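Local coordinates for protein alkaline serine protease (Pseudoalteromonas sp., PDB 1Y9Z) that probably hydrolyses peptide bonds in proteins as a cold-adapted, subtilisin-like alkaline serine protease of an Antarctic bacterium, at residues G22-C27 / G122-T127; I26-S31 / A91-V96; P290-T295 / P320-A325. One frame throughout, in Å; residues are numbered along the deposited sequence.

Contact 1: residues G22-C27 / G122-T127; sequences GNRTIC and GANVVT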
loop_
_atom_site.group_PDB
_atom_site.type_symbol
_atom_site.label_atom_id
_atom_site.label_comp_id
_atom_site.label_asym_id
_atom_site.label_seq_id
_atom_site.Cartn_x
_atom_site.Cartn_y
_atom_site.Cartn_z
ATOM N N GLY A 22 15.346 8.465 -16.165
ATOM C CA GLY A 22 15.840 7.561 -17.185
ATOM C C GLY A 22 17.280 7.165 -16.908
ATOM O O GLY A 22 17.801 6.233 -17.526
ATOM N N ASN A 23 17.936 7.866 -15.987
ATOM C CA ASN A 23 19.316 7.528 -15.664
ATOM C C ASN A 23 19.387 6.503 -14.535
ATOM O O ASN A 23 20.472 6.087 -14.131
ATOM C CB ASN A 23 20.134 8.798 -15.333
ATOM C CG ASN A 23 19.698 9.492 -14.047
ATOM O OD1 ASN A 23 19.837 10.714 -13.917
ATOM N ND2 ASN A 23 19.206 8.727 -13.085
ATOM N N ARG A 24 18.218 6.087 -14.048
ATOM C CA ARG A 24 18.116 5.097 -12.975
ATOM C C ARG A 24 17.329 3.870 -13.436
ATOM O O ARG A 24 16.513 3.942 -14.356
ATOM C CB ARG A 24 17.379 5.676 -11.756
ATOM C CG ARG A 24 18.005 6.889 -11.080
ATOM C CD ARG A 24 19.316 6.554 -10.389
ATOM N NE ARG A 24 20.417 6.449 -11.339
ATOM C CZ ARG A 24 21.632 6.014 -11.028
ATOM N NH1 ARG A 24 22.574 5.954 -11.958
ATOM N NH2 ARG A 24 21.907 5.632 -9.787
ATOM N N THR A 25 17.584 2.742 -12.784
ATOM C CA THR A 25 16.864 1.511 -13.082
ATOM C C THR A 25 16.470 0.867 -11.761
ATOM O O THR A 25 17.319 0.640 -10.896
ATOM C CB THR A 25 17.714 0.501 -13.883
ATOM O OG1 THR A 25 18.001 1.035 -15.181
ATOM C CG2 THR A 25 16.956 -0.813 -14.052
ATOM N N ILE A 26 15.179 0.605 -11.595
ATOM C CA ILE A 26 14.694 -0.039 -10.383
ATOM C C ILE A 26 14.167 -1.418 -10.757
ATOM O O ILE A 26 13.405 -1.565 -11.712
ATOM C CB ILE A 26 13.581 0.790 -9.684
ATOM C CG1 ILE A 26 13.038 0.013 -8.480
ATOM C CG2 ILE A 26 12.461 1.125 -10.664
ATOM C CD1 ILE A 26 12.207 0.845 -7.529
ATOM N N CYS A 27 14.603 -2.430 -10.015
ATOM C CA CYS A 27 14.186 -3.802 -10.267
ATOM C C CYS A 27 13.224 -4.260 -9.194
ATOM O O CYS A 27 13.519 -4.168 -8.001
ATOM C CB CYS A 27 15.397 -4.720 -10.274
ATOM S SG CYS A 27 15.137 -6.417 -10.885
ATOM N N GLY A 122 20.582 -4.272 -14.986
ATOM C CA GLY A 122 21.386 -3.080 -14.758
ATOM C C GLY A 122 20.792 -2.234 -13.647
ATOM O O GLY A 122 20.905 -1.010 -13.649
ATOM N N ALA A 123 20.172 -2.894 -12.676
ATOM C CA ALA A 123 19.520 -2.208 -11.568
ATOM C C ALA A 123 20.422 -1.394 -10.645
ATOM O O ALA A 123 21.527 -1.814 -10.301
ATOM C CB ALA A 123 18.735 -3.220 -10.738
ATOM N N ASN A 124 19.929 -0.223 -10.249
ATOM C CA ASN A 124 20.632 0.648 -9.311
ATOM C C ASN A 124 19.922 0.451 -7.977
ATOM O O ASN A 124 20.529 0.537 -6.911
ATOM C CB ASN A 124 20.506 2.118 -9.714
ATOM C CG ASN A 124 21.083 2.401 -11.079
ATOM O OD1 ASN A 124 20.369 2.822 -11.989
ATOM N ND2 ASN A 124 22.382 2.176 -11.233
ATOM N N VAL A 125 18.618 0.202 -8.063
ATOM C CA VAL A 125 17.778 -0.019 -6.895
ATOM C C VAL A 125 17.061 -1.354 -7.052
ATOM O O VAL A 125 16.541 -1.664 -8.124
ATOM C CB VAL A 125 16.701 1.087 -6.754
ATOM C CG1 VAL A 125 15.830 0.819 -5.530
ATOM C CG2 VAL A 125 17.361 2.456 -6.654
ATOM N N VAL A 126 17.061 -2.151 -5.990
ATOM C CA VAL A 126 16.372 -3.434 -6.002
ATOM C C VAL A 126 15.366 -3.380 -4.863
ATOM O O VAL A 126 15.742 -3.233 -3.694
ATOM C CB VAL A 126 17.345 -4.612 -5.796
ATOM C CG1 VAL A 126 16.570 -5.920 -5.728
ATOM C CG2 VAL A 126 18.346 -4.662 -6.948
ATOM N N THR A 127 14.087 -3.475 -5.208
ATOM C CA THR A 127 13.030 -3.403 -4.215
ATOM C C THR A 127 12.388 -4.777 -4.023
ATOM O O THR A 127 12.007 -5.452 -4.987
ATOM C CB THR A 127 11.998 -2.315 -4.625
ATOM O OG1 THR A 127 11.074 -2.093 -3.557
ATOM C CG2 THR A 127 11.252 -2.717 -5.889
HETATM O O HOH W 1 20.268 2.627 -14.842
#
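Asn124 lays its amide on the guanidinium of Arg24, the two planes only 6° apart, with OD1 over the centre of the group, 3.6 Å from Arg24 CZ. Bends at chi2 and chi3 curl the arginine chain back, and NE donates to Asn23 O at 2.8 Å; Trp383 makes a cation-pi contact with the same charge. Asn124 CG stands anti to its own carbonyl carbon (chi1 -60°), and OD1 accepts from Thr25 N at 2.9 Å while a water that also bonds Thr25 OG1 donates to it. In return Thr25 O accepts from two successive amides, Asn124 N at 2.8 Å and Val125 N at 3.1 Å. Beyond this the parallel ladder continues, Cys27 N donating to Val125 O and Thr127 N to Cys27 O. On one face Ile26 CD1 meets Val125 CG1. Ile26 CD1 also lies 4.0 Å from Thr127 CG2. On the other face Cys27 CB rests 3.7 Å from Ala123 CB, and SG is held in a disulfide to Cys117. Thr127 OG1 finds its partner in Ser376 of helix 368-385. The start of the pair thus uses the side-chain oxygen Asn124 OD1 as acceptor for a strand N-H, and the cation lying over that oxygen may polarise it.

Contact 2: residues I26-S31 / A91-V96; sequences ICIIDS and ANIHIV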
loop_
_atom_site.group_PDB
_atom_site.type_symbol
_atom_site.label_atom_id
_atom_site.label_comp_id
_atom_site.label_asym_id
_atom_site.label_seq_id
_atom_site.Cartn_x
_atom_site.Cartn_y
_atom_site.Cartn_z
ATOM N N ILE A 26 15.179 0.605 -11.595
ATOM C CA ILE A 26 14.694 -0.039 -10.383
ATOM C C ILE A 26 14.167 -1.418 -10.757
ATOM O O ILE A 26 13.405 -1.565 -11.712
ATOM C CB ILE A 26 13.581 0.790 -9.684
ATOM C CG1 ILE A 26 13.038 0.013 -8.480
ATOM C CG2 ILE A 26 12.461 1.125 -10.664
ATOM C CD1 ILE A 26 12.207 0.845 -7.529
ATOM N N CYS A 27 14.603 -2.430 -10.015
ATOM C CA CYS A 27 14.186 -3.802 -10.267
ATOM C C CYS A 27 13.224 -4.260 -9.194
ATOM O O CYS A 27 13.519 -4.168 -8.001
ATOM C CB CYS A 27 15.397 -4.720 -10.274
ATOM S SG CYS A 27 15.137 -6.417 -10.885
ATOM N N ILE A 28 12.074 -4.753 -9.635
ATOM C CA ILE A 28 11.042 -5.236 -8.733
ATOM C C ILE A 28 11.053 -6.761 -8.699
ATOM O O ILE A 28 10.704 -7.419 -9.684
ATOM C CB ILE A 28 9.643 -4.769 -9.190
ATOM C CG1 ILE A 28 9.620 -3.247 -9.346
ATOM C CG2 ILE A 28 8.599 -5.201 -8.179
ATOM C CD1 ILE A 28 8.344 -2.715 -9.981
ATOM N N ILE A 29 11.484 -7.320 -7.572
ATOM C CA ILE A 29 11.501 -8.771 -7.395
ATOM C C ILE A 29 10.174 -9.056 -6.709
ATOM O O ILE A 29 9.984 -8.723 -5.537
ATOM C CB ILE A 29 12.680 -9.210 -6.503
ATOM C CG1 ILE A 29 14.002 -8.847 -7.186
ATOM C CG2 ILE A 29 12.604 -10.706 -6.227
ATOM C CD1 ILE A 29 15.242 -9.276 -6.415
ATOM N N ASP A 30 9.247 -9.665 -7.441
ATOM C CA ASP A 30 7.925 -9.904 -6.886
ATOM C C ASP A 30 7.159 -10.946 -7.708
ATOM O O ASP A 30 7.762 -11.852 -8.285
ATOM C CB ASP A 30 7.168 -8.568 -6.851
ATOM C CG ASP A 30 6.217 -8.458 -5.674
ATOM O OD1 ASP A 30 5.273 -9.268 -5.602
ATOM O OD2 ASP A 30 6.410 -7.558 -4.825
ATOM N N SER A 31 5.837 -10.805 -7.777
ATOM C CA SER A 31 5.007 -11.770 -8.503
ATOM C C SER A 31 4.695 -11.433 -9.957
ATOM O O SER A 31 3.701 -11.909 -10.505
ATOM C CB SER A 31 3.688 -11.994 -7.757
ATOM O OG SER A 31 2.805 -10.891 -7.905
ATOM N N ALA A 91 11.420 6.528 -15.851
ATOM C CA ALA A 91 12.192 5.542 -15.108
ATOM C C ALA A 91 12.269 4.197 -15.814
ATOM O O ALA A 91 11.329 3.784 -16.494
ATOM C CB ALA A 91 11.591 5.358 -13.724
ATOM N N ASN A 92 13.402 3.522 -15.656
ATOM C CA ASN A 92 13.588 2.201 -16.236
ATOM C C ASN A 92 13.217 1.216 -15.144
ATOM O O ASN A 92 13.681 1.331 -14.009
ATOM C CB ASN A 92 15.041 1.982 -16.652
ATOM C CG ASN A 92 15.480 2.935 -17.732
ATOM O OD1 ASN A 92 14.987 2.884 -18.859
ATOM N ND2 ASN A 92 16.403 3.826 -17.392
ATOM N N ILE A 93 12.373 0.256 -15.495
ATOM C CA ILE A 93 11.915 -0.750 -14.551
ATOM C C ILE A 93 12.251 -2.137 -15.070
ATOM O O ILE A 93 11.995 -2.445 -16.233
ATOM C CB ILE A 93 10.387 -0.672 -14.369
ATOM C CG1 ILE A 93 9.983 0.749 -13.976
ATOM C CG2 ILE A 93 9.930 -1.677 -13.318
ATOM C CD1 ILE A 93 8.485 0.981 -13.974
ATOM N N HIS A 94 12.838 -2.969 -14.213
ATOM C CA HIS A 94 13.161 -4.336 -14.602
ATOM C C HIS A 94 12.389 -5.260 -13.674
ATOM O O HIS A 94 12.364 -5.060 -12.458
ATOM C CB HIS A 94 14.658 -4.623 -14.489
ATOM C CG HIS A 94 15.081 -5.851 -15.235
ATOM N ND1 HIS A 94 15.114 -5.904 -16.612
ATOM C CD2 HIS A 94 15.439 -7.083 -14.801
ATOM C CE1 HIS A 94 15.474 -7.117 -16.995
ATOM N NE2 HIS A 94 15.677 -7.851 -15.915
ATOM N N ILE A 95 11.757 -6.269 -14.255
ATOM C CA ILE A 95 10.951 -7.203 -13.493
ATOM C C ILE A 95 11.552 -8.599 -13.390
ATOM O O ILE A 95 11.953 -9.193 -14.391
ATOM C CB ILE A 95 9.538 -7.341 -14.125
ATOM C CG1 ILE A 95 8.895 -5.960 -14.300
ATOM C CG2 ILE A 95 8.661 -8.243 -13.266
ATOM C CD1 ILE A 95 8.719 -5.173 -13.015
ATOM N N VAL A 96 11.631 -9.107 -12.165
ATOM C CA VAL A 96 12.101 -10.466 -11.929
ATOM C C VAL A 96 10.958 -11.103 -11.147
ATOM O O VAL A 96 10.679 -10.727 -10.006
ATOM C CB VAL A 96 13.401 -10.514 -11.101
ATOM C CG1 VAL A 96 13.762 -11.965 -10.790
ATOM C CG2 VAL A 96 14.540 -9.864 -11.880
#
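The carbonyl oxygen of His94 is gripped by two groups of the neighbouring strand: Ile28 N donates to it at 2.9 Å, and Cys27 CA makes a CA-H...O contact at 3.1 Å. It is the middle rung of a parallel ladder between strands 26-30 and 92-96, which runs from Ile26 N on Asn92 O to Asp30 N on Val96 O. Val96 N continues the ladder on Ile28 O. On the face of Cys27 and His94, the cysteine sulfur lies in the plane of the imidazole at its edge, with SG 4.0 Å from His94 CD2. The same SG packs at 3.6 Å on Val96 CG2. The ring nitrogens face other partners, ND1 bonding Thr46 OG1 and NE2 bonding Thr48 OG1, which hold the ring's rotation. On the opposite face, that of Ile26, Ile28, Ile93 and Ile95, Ile28 CD1 touches Ile93 CG2 at 3.8 Å and Ile95 CD1 at 3.9 Å. Ile28 and Ile95 lie side by side, pointing the same way; the bend in Ile95 (chi2 -60°) turns CD1 to its neighbour. Helix 65-74 packs on Ile28 and Ile93, helix 110-119 on Ile29 and Val96. At the strand's end Asp30 OD1 takes Ser31 N at 2.7 Å through its anti lone pair and also bonds His65 ND1, the pairing expected of the Asp-His part of a subtilase catalytic triad. The chemistry is therefore of two kinds: apolar packing and a run of five backbone hydrogen bonds make a buried parallel pair, and the ladder's last bond, from Asp30 N to Val96 O, falls on the same residue whose carboxylate is bonded to His65, so the edge of this core coincides with the probable Asp-His pair of the triad.

Contact 3: residues P290-T295 / P320-A325; sequences PEINST and PFLVDA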
loop_
_atom_site.group_PDB
_atom_site.type_symbol
_atom_site.label_atom_id
_atom_site.label_comp_id
_atom_site.label_asym_id
_atom_site.label_seq_id
_atom_site.Cartn_x
_atom_site.Cartn_y
_atom_site.Cartn_z
ATOM N N PRO A 290 -13.032 -5.730 15.432
ATOM C CA PRO A 290 -14.289 -5.068 15.796
ATOM C C PRO A 290 -15.108 -4.365 14.713
ATOM O O PRO A 290 -16.172 -3.825 15.011
ATOM C CB PRO A 290 -13.840 -4.086 16.868
ATOM C CG PRO A 290 -12.539 -3.613 16.310
ATOM C CD PRO A 290 -11.880 -4.907 15.851
ATOM N N GLU A 291 -14.633 -4.363 13.472
ATOM C CA GLU A 291 -15.361 -3.683 12.403
ATOM C C GLU A 291 -16.842 -4.068 12.356
ATOM O O GLU A 291 -17.702 -3.228 12.087
ATOM C CB GLU A 291 -14.711 -3.981 11.047
ATOM C CG GLU A 291 -15.121 -3.014 9.938
ATOM C CD GLU A 291 -14.611 -1.599 10.173
ATOM O OE1 GLU A 291 -14.896 -0.707 9.344
ATOM O OE2 GLU A 291 -13.919 -1.373 11.188
ATOM N N ILE A 292 -17.132 -5.335 12.636
ATOM C CA ILE A 292 -18.501 -5.845 12.608
ATOM C C ILE A 292 -19.462 -5.174 13.594
ATOM O O ILE A 292 -20.671 -5.139 13.361
ATOM C CB ILE A 292 -18.517 -7.374 12.865
ATOM C CG1 ILE A 292 -19.934 -7.928 12.686
ATOM C CG2 ILE A 292 -18.005 -7.674 14.267
ATOM C CD1 ILE A 292 -20.475 -7.789 11.274
ATOM N N ASN A 293 -18.940 -4.634 14.688
ATOM C CA ASN A 293 -19.800 -3.998 15.681
ATOM C C ASN A 293 -20.565 -2.781 15.167
ATOM O O ASN A 293 -21.796 -2.765 15.201
ATOM C CB ASN A 293 -18.983 -3.637 16.921
ATOM C CG ASN A 293 -18.424 -4.862 17.613
ATOM O OD1 ASN A 293 -19.156 -5.812 17.894
ATOM N ND2 ASN A 293 -17.127 -4.852 17.888
ATOM N N SER A 294 -19.849 -1.765 14.693
ATOM C CA SER A 294 -20.507 -0.570 14.169
ATOM C C SER A 294 -21.286 -0.915 12.906
ATOM O O SER A 294 -22.387 -0.409 12.681
ATOM C CB SER A 294 -19.480 0.522 13.848
ATOM O OG SER A 294 -18.932 1.085 15.028
ATOM N N THR A 295 -20.708 -1.784 12.084
ATOM C CA THR A 295 -21.338 -2.193 10.835
ATOM C C THR A 295 -22.679 -2.881 11.073
ATOM O O THR A 295 -23.677 -2.538 10.439
ATOM C CB THR A 295 -20.422 -3.149 10.046
ATOM O OG1 THR A 295 -19.144 -2.529 9.852
ATOM C CG2 THR A 295 -21.028 -3.473 8.684
ATOM N N PRO A 320 -9.834 -2.438 7.263
ATOM C CA PRO A 320 -9.872 -3.596 8.157
ATOM C C PRO A 320 -10.642 -4.803 7.657
ATOM O O PRO A 320 -11.406 -4.719 6.696
ATOM C CB PRO A 320 -10.505 -3.020 9.411
ATOM C CG PRO A 320 -11.563 -2.131 8.829
ATOM C CD PRO A 320 -10.838 -1.434 7.671
ATOM N N PHE A 321 -10.432 -5.932 8.322
ATOM C CA PHE A 321 -11.148 -7.146 7.979
ATOM C C PHE A 321 -12.523 -7.047 8.623
ATOM O O PHE A 321 -12.636 -6.785 9.822
ATOM C CB PHE A 321 -10.441 -8.388 8.532
ATOM C CG PHE A 321 -9.179 -8.746 7.808
ATOM C CD1 PHE A 321 -7.937 -8.427 8.344
ATOM C CD2 PHE A 321 -9.231 -9.412 6.588
ATOM C CE1 PHE A 321 -6.762 -8.766 7.676
ATOM C CE2 PHE A 321 -8.063 -9.756 5.910
ATOM C CZ PHE A 321 -6.827 -9.432 6.456
ATOM N N LEU A 322 -13.566 -7.224 7.822
ATOM C CA LEU A 322 -14.923 -7.200 8.347
ATOM C C LEU A 322 -15.268 -8.657 8.607
ATOM O O LEU A 322 -15.782 -9.353 7.727
ATOM C CB LEU A 322 -15.903 -6.599 7.333
ATOM C CG LEU A 322 -17.388 -6.681 7.717
ATOM C CD1 LEU A 322 -17.632 -5.994 9.053
ATOM C CD2 LEU A 322 -18.231 -6.037 6.625
ATOM N N VAL A 323 -14.943 -9.126 9.807
ATOM C CA VAL A 323 -15.217 -10.504 10.187
ATOM C C VAL A 323 -16.703 -10.611 10.509
ATOM O O VAL A 323 -17.169 -10.101 11.526
ATOM C CB VAL A 323 -14.374 -10.914 11.412
ATOM C CG1 VAL A 323 -14.612 -12.377 11.744
ATOM C CG2 VAL A 323 -12.902 -10.673 11.125
ATOM N N ASP A 324 -17.436 -11.274 9.620
ATOM C CA ASP A 324 -18.881 -11.440 9.745
ATOM C C ASP A 324 -19.229 -12.897 10.053
ATOM O O ASP A 324 -19.586 -13.665 9.158
ATOM C CB ASP A 324 -19.530 -10.999 8.430
ATOM C CG ASP A 324 -21.016 -10.737 8.559
ATOM O OD1 ASP A 324 -21.626 -10.365 7.535
ATOM O OD2 ASP A 324 -21.574 -10.891 9.663
ATOM N N ALA A 325 -19.129 -13.265 11.326
ATOM C CA ALA A 325 -19.401 -14.626 11.776
ATOM C C ALA A 325 -20.751 -15.196 11.347
ATOM O O ALA A 325 -20.831 -16.344 10.911
ATOM C CB ALA A 325 -19.270 -14.702 13.294
HETATM O O HOH W 2 -15.059 -7.399 12.088
#
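Helix 291-295 crosses strand 321-323 at 71°, their axes 7.7 Å apart at the closest, and no hydrogen bond joins the two directly. A water spans the gap instead, accepting from Ile292 N at 3.0 Å and from Val323 N at 2.9 Å. Leu322 carries much of the apolar contact: its CD1 sits 3.7 Å from Ile292 CA and also touches Ile292 CD1 and the aliphatic part of Glu291, the side chains crossing at about a right angle. The same methyl meets Thr295 tip to tip, with OG1 3.9 Å from Leu322 CD1. That hydroxyl donates to Glu291 O at 2.8 Å from above the carbonyl plane, which ties the threonine to the first turn. The Glu291 side chain, bent at chi2 (67°), crosses Pro320 obliquely, with Glu291 CD 3.4 Å from Pro320 CG; OE2 then forms a salt bridge with Arg281 NE. Farther along, Ile292 CB approaches Val323 O at 3.3 Å, while its CD1 reaches OD2 of Asp324. Both oxygens of that aspartate are engaged elsewhere, OD1 by Arg236 and Ile329 N, OD2 by Asp328 N. Strand 321-323 pairs in parallel with strand 232-240, and Thr295 also packs on strand 305-309. The arrangement is that of a helix laid against the wall of the beta-barrel domain inserted into the subtilisin-like fold, consistent with the protease-associated domains that some subtilases carry.

Contacts 1 and 2 are the two flanks of one strand, 25-30, which contact 1 pairs with 125-128 and contact 2 with 92-100; their centres are about 8 Å apart, and they share Ile26 and Cys27. They meet also through Asn92 ND2, 3.0 Å from Arg24 O. Together they form part of the central parallel sheet of the catalytic domain. The bound phenylmethanesulfonic acid lies about 6 Å from the side chain of Asp30 and about 10 Å from that of Thr127. The centre of contact 3, in the insert domain, lies about 41 and 36 Å from those of contacts 1 and 2; it touches neither, yet its Phe321 side chain is about 12 Å from the ligand.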